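Melanin biosynthesis protein TyrA, putative (Shewanella oneidensis, PDB 2IIZ) binds heme b and probably acts as a peroxidase of the dye-decolorizing (DyP-type) family. Local coordinates at residues N69-L74 / S78-L83. Residues are numbered along the deposited sequence; the frame is centred on the assembly and turned at random.
Sequences NYWDSL and SRPEML
A chi1 of -176° sets the Trp71 indole opposite its own backbone N and carries it from the short helix 71-74 across to Ser78 and Pro80, while a bend at chi3 brings the Arg79 guanidinium beside the Asp72 carboxylate. Trp71 NE1 donates to Ser78 O at 2.8 Å; an N-H...O angle of 169° makes the bond nearly straight, and the donor lies in the carbonyl plane, on a lone pair. Pro80 covers one indole face: CG sits 4.2 Å from the centroid of the six-membered ring, almost on its normal, a CH-pi contact, and CD lies 3.5 Å from Trp71 CE2. Leu83 CD2 approaches Trp71 CB to 3.9 Å. Arg79 NH1 forms a salt bridge with Asp72 OD2 (3.1 Å), their planar groups turned 57° apart. Without the indole, as with an alanine here, Ser78 O is likely to lose this donor and Pro80 the aromatic face it covers. The contact thus fastens the loop following helix 71-74 back onto that helix, within the N-terminal part of the DyP-type fold and away from the heme. Pro80 and Leu83 also touch Tyr180 of strand 179-188 and Phe300 of strand 291-301, while Tyr70 and Leu74 pack on helix 34-54.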
ATOM      1  N   ASN A  69       4.310  24.672  13.592  1.00 31.22           N
ATOM      2  CA  ASN A  69       4.327  25.971  12.907  1.00 31.74           C
ATOM      3  C   ASN A  69       2.941  26.499  12.489  1.00 30.59           C
ATOM      4  O   ASN A  69       2.830  27.592  11.939  1.00 28.89           O
ATOM      5  CB  ASN A  69       5.259  25.895  11.683  1.00 32.11           C
ATOM      6  CG  ASN A  69       6.724  26.063  12.052  1.00 36.98           C
ATOM      7  OD1 ASN A  69       7.066  26.195  13.229  1.00 38.69           O
ATOM      8  ND2 ASN A  69       7.597  26.062  11.046  1.00 34.26           N
ATOM      9  N   TYR A  70       1.896  25.722  12.745  1.00 30.90           N
ATOM     10  CA  TYR A  70       0.530  26.132  12.421  1.00 30.51           C
ATOM     11  C   TYR A  70      -0.368  26.255  13.644  1.00 30.15           C
ATOM     12  O   TYR A  70      -1.468  26.798  13.547  1.00 30.92           O
ATOM     13  CB  TYR A  70      -0.069  25.114  11.469  1.00 31.27           C
ATOM     14  CG  TYR A  70      -1.384  25.520  10.884  1.00 32.01           C
ATOM     15  CD1 TYR A  70      -1.489  26.658  10.095  1.00 33.98           C
ATOM     16  CD2 TYR A  70      -2.528  24.764  11.115  1.00 30.98           C
ATOM     17  CE1 TYR A  70      -2.704  27.038   9.550  1.00 33.56           C
ATOM     18  CE2 TYR A  70      -3.741  25.133  10.577  1.00 28.96           C
ATOM     19  CZ  TYR A  70      -3.827  26.269   9.797  1.00 29.89           C
ATOM     20  OH  TYR A  70      -5.034  26.634   9.260  1.00 29.50           O
ATOM     21  N   TRP A  71       0.086  25.752  14.795  1.00 29.80           N
ATOM     22  CA  TRP A  71      -0.709  25.823  16.024  1.00 30.13           C
ATOM     23  C   TRP A  71      -1.322  27.210  16.212  1.00 29.51           C
ATOM     24  O   TRP A  71      -2.515  27.327  16.473  1.00 29.57           O
ATOM     25  CB  TRP A  71       0.121  25.465  17.272  1.00 29.12           C
ATOM     26  CG  TRP A  71      -0.727  25.441  18.510  1.00 26.72           C
ATOM     27  CD1 TRP A  71      -0.952  26.477  19.384  1.00 28.72           C
ATOM     28  CD2 TRP A  71      -1.476  24.325  19.009  1.00 25.26           C
ATOM     29  NE1 TRP A  71      -1.787  26.066  20.390  1.00 28.68           N
ATOM     30  CE2 TRP A  71      -2.123  24.749  20.181  1.00 25.89           C
ATOM     31  CE3 TRP A  71      -1.657  22.998  18.573  1.00 31.95           C
ATOM     32  CZ2 TRP A  71      -2.941  23.900  20.927  1.00 23.31           C
ATOM     33  CZ3 TRP A  71      -2.476  22.151  19.321  1.00 25.19           C
ATOM     34  CH2 TRP A  71      -3.102  22.609  20.480  1.00 29.81           C
ATOM     35  N   ASP A  72      -0.501  28.245  16.073  1.00 30.00           N
ATOM     36  CA  ASP A  72      -0.929  29.619  16.396  1.00 32.32           C
ATOM     37  C   ASP A  72      -1.868  30.307  15.396  1.00 31.88           C
ATOM     38  O   ASP A  72      -2.456  31.336  15.706  1.00 32.70           O
ATOM     39  CB  ASP A  72       0.301  30.483  16.659  1.00 32.41           C
ATOM     40  CG  ASP A  72       1.010  30.084  17.928  1.00 33.39           C
ATOM     41  OD1 ASP A  72       0.338  29.540  18.830  1.00 34.00           O
ATOM     42  OD2 ASP A  72       2.230  30.308  18.027  1.00 36.28           O
ATOM     43  N   SER A  73      -2.004  29.740  14.208  1.00 32.93           N
ATOM     44  CA  SER A  73      -3.028  30.169  13.267  1.00 33.08           C
ATOM     45  C   SER A  73      -4.378  29.581  13.683  1.00 32.82           C
ATOM     46  O   SER A  73      -5.404  30.251  13.609  1.00 31.94           O
ATOM     47  CB  SER A  73      -2.659  29.705  11.858  1.00 34.16           C
ATOM     48  OG  SER A  73      -1.384  30.205  11.482  1.00 34.46           O
ATOM     49  N   LEU A  74      -4.355  28.323  14.121  1.00 32.35           N
ATOM     50  CA  LEU A  74      -5.554  27.600  14.552  1.00 31.97           C
ATOM     51  C   LEU A  74      -5.958  27.849  15.990  1.00 32.27           C
ATOM     52  O   LEU A  74      -7.145  27.963  16.272  1.00 33.13           O
ATOM     53  CB  LEU A  74      -5.349  26.091  14.424  1.00 32.40           C
ATOM     54  CG  LEU A  74      -5.902  25.347  13.213  1.00 33.29           C
ATOM     55  CD1 LEU A  74      -5.708  23.851  13.447  1.00 26.36           C
ATOM     56  CD2 LEU A  74      -7.363  25.662  12.940  1.00 35.16           C
ATOM     57  N   SER A  78      -4.058  30.053  23.249  1.00 29.31           N
ATOM     58  CA  SER A  78      -3.390  29.178  24.205  1.00 29.45           C
ATOM     59  C   SER A  78      -2.505  28.160  23.472  1.00 29.55           C
ATOM     60  O   SER A  78      -2.729  27.886  22.301  1.00 28.60           O
ATOM     61  CB  SER A  78      -4.431  28.435  25.048  1.00 28.73           C
ATOM     62  OG  SER A  78      -5.044  27.383  24.294  1.00 33.19           O
ATOM     63  N   ARG A  79      -1.517  27.610  24.179  1.00 30.14           N
ATOM     64  CA  ARG A  79      -0.481  26.754  23.591  1.00 31.33           C
ATOM     65  C   ARG A  79       0.095  25.756  24.580  1.00 31.81           C
ATOM     66  O   ARG A  79       0.272  26.092  25.760  1.00 30.50           O
ATOM     67  CB  ARG A  79       0.700  27.599  23.162  1.00 31.82           C
ATOM     68  CG  ARG A  79       0.638  28.130  21.777  1.00 35.77           C
ATOM     69  CD  ARG A  79       1.841  29.010  21.551  1.00 36.79           C
ATOM     70  NE  ARG A  79       3.080  28.241  21.597  1.00 31.18           N
ATOM     71  CZ  ARG A  79       3.625  27.613  20.562  1.00 31.84           C
ATOM     72  NH1 ARG A  79       3.058  27.640  19.363  1.00 35.85           N
ATOM     73  NH2 ARG A  79       4.753  26.948  20.729  1.00 33.99           N
ATOM     74  N   PRO A  80       0.402  24.535  24.104  1.00 30.89           N
ATOM     75  CA  PRO A  80       1.203  23.599  24.881  1.00 32.28           C
ATOM     76  C   PRO A  80       2.522  24.252  25.290  1.00 34.39           C
ATOM     77  O   PRO A  80       3.162  24.922  24.475  1.00 35.16           O
ATOM     78  CB  PRO A  80       1.467  22.436  23.905  1.00 32.86           C
ATOM     79  CG  PRO A  80       0.434  22.543  22.854  1.00 30.60           C
ATOM     80  CD  PRO A  80       0.005  23.984  22.796  1.00 32.62           C
ATOM     81  N   GLU A  81       2.907  24.051  26.548  1.00 36.14           N
ATOM     82  CA  GLU A  81       4.045  24.729  27.160  1.00 36.30           C
ATOM     83  C   GLU A  81       5.324  24.636  26.318  1.00 35.21           C
ATOM     84  O   GLU A  81       6.003  25.638  26.090  1.00 32.37           O
ATOM     85  CB  GLU A  81       4.296  24.140  28.558  1.00 36.91           C
ATOM     86  CG  GLU A  81       5.402  24.844  29.348  1.00 40.27           C
ATOM     87  CD  GLU A  81       5.697  24.196  30.697  1.00 45.20           C
ATOM     88  OE1 GLU A  81       5.549  22.955  30.842  1.00 38.17           O
ATOM     89  OE2 GLU A  81       6.085  24.952  31.620  1.00 51.89           O
HETATM   90  N   MSE A  82       5.639  23.431  25.856  1.00 35.88           N
HETATM   91  CA  MSE A  82       6.949  23.154  25.263  1.00 36.44           C
HETATM   92  C   MSE A  82       6.964  23.034  23.742  1.00 36.39           C
HETATM   93  O   MSE A  82       7.987  22.675  23.165  1.00 38.01           O
HETATM   94  CB  MSE A  82       7.515  21.879  25.884  1.00 35.61           C
HETATM   95  CG  MSE A  82       7.606  21.964  27.399  1.00 39.84           C
HETATM   96 SE   MSE A  82       8.569  20.480  28.136  0.70 41.34          SE
HETATM   97  CE  MSE A  82      10.369  20.992  27.522  1.00 41.14           C
ATOM     98  N   LEU A  83       5.847  23.344  23.089  1.00 36.31           N
ATOM     99  CA  LEU A  83       5.708  23.082  21.653  1.00 35.48           C
ATOM    100  C   LEU A  83       6.639  23.929  20.776  1.00 34.47           C
ATOM    101  O   LEU A  83       6.714  25.150  20.920  1.00 34.33           O
ATOM    102  CB  LEU A  83       4.253  23.293  21.212  1.00 36.21           C
ATOM    103  CG  LEU A  83       3.931  22.981  19.747  1.00 32.04           C
ATOM    104  CD1 LEU A  83       4.231  21.535  19.435  1.00 35.39           C
ATOM    105  CD2 LEU A  83       2.485  23.312  19.423  1.00 32.29           C
TER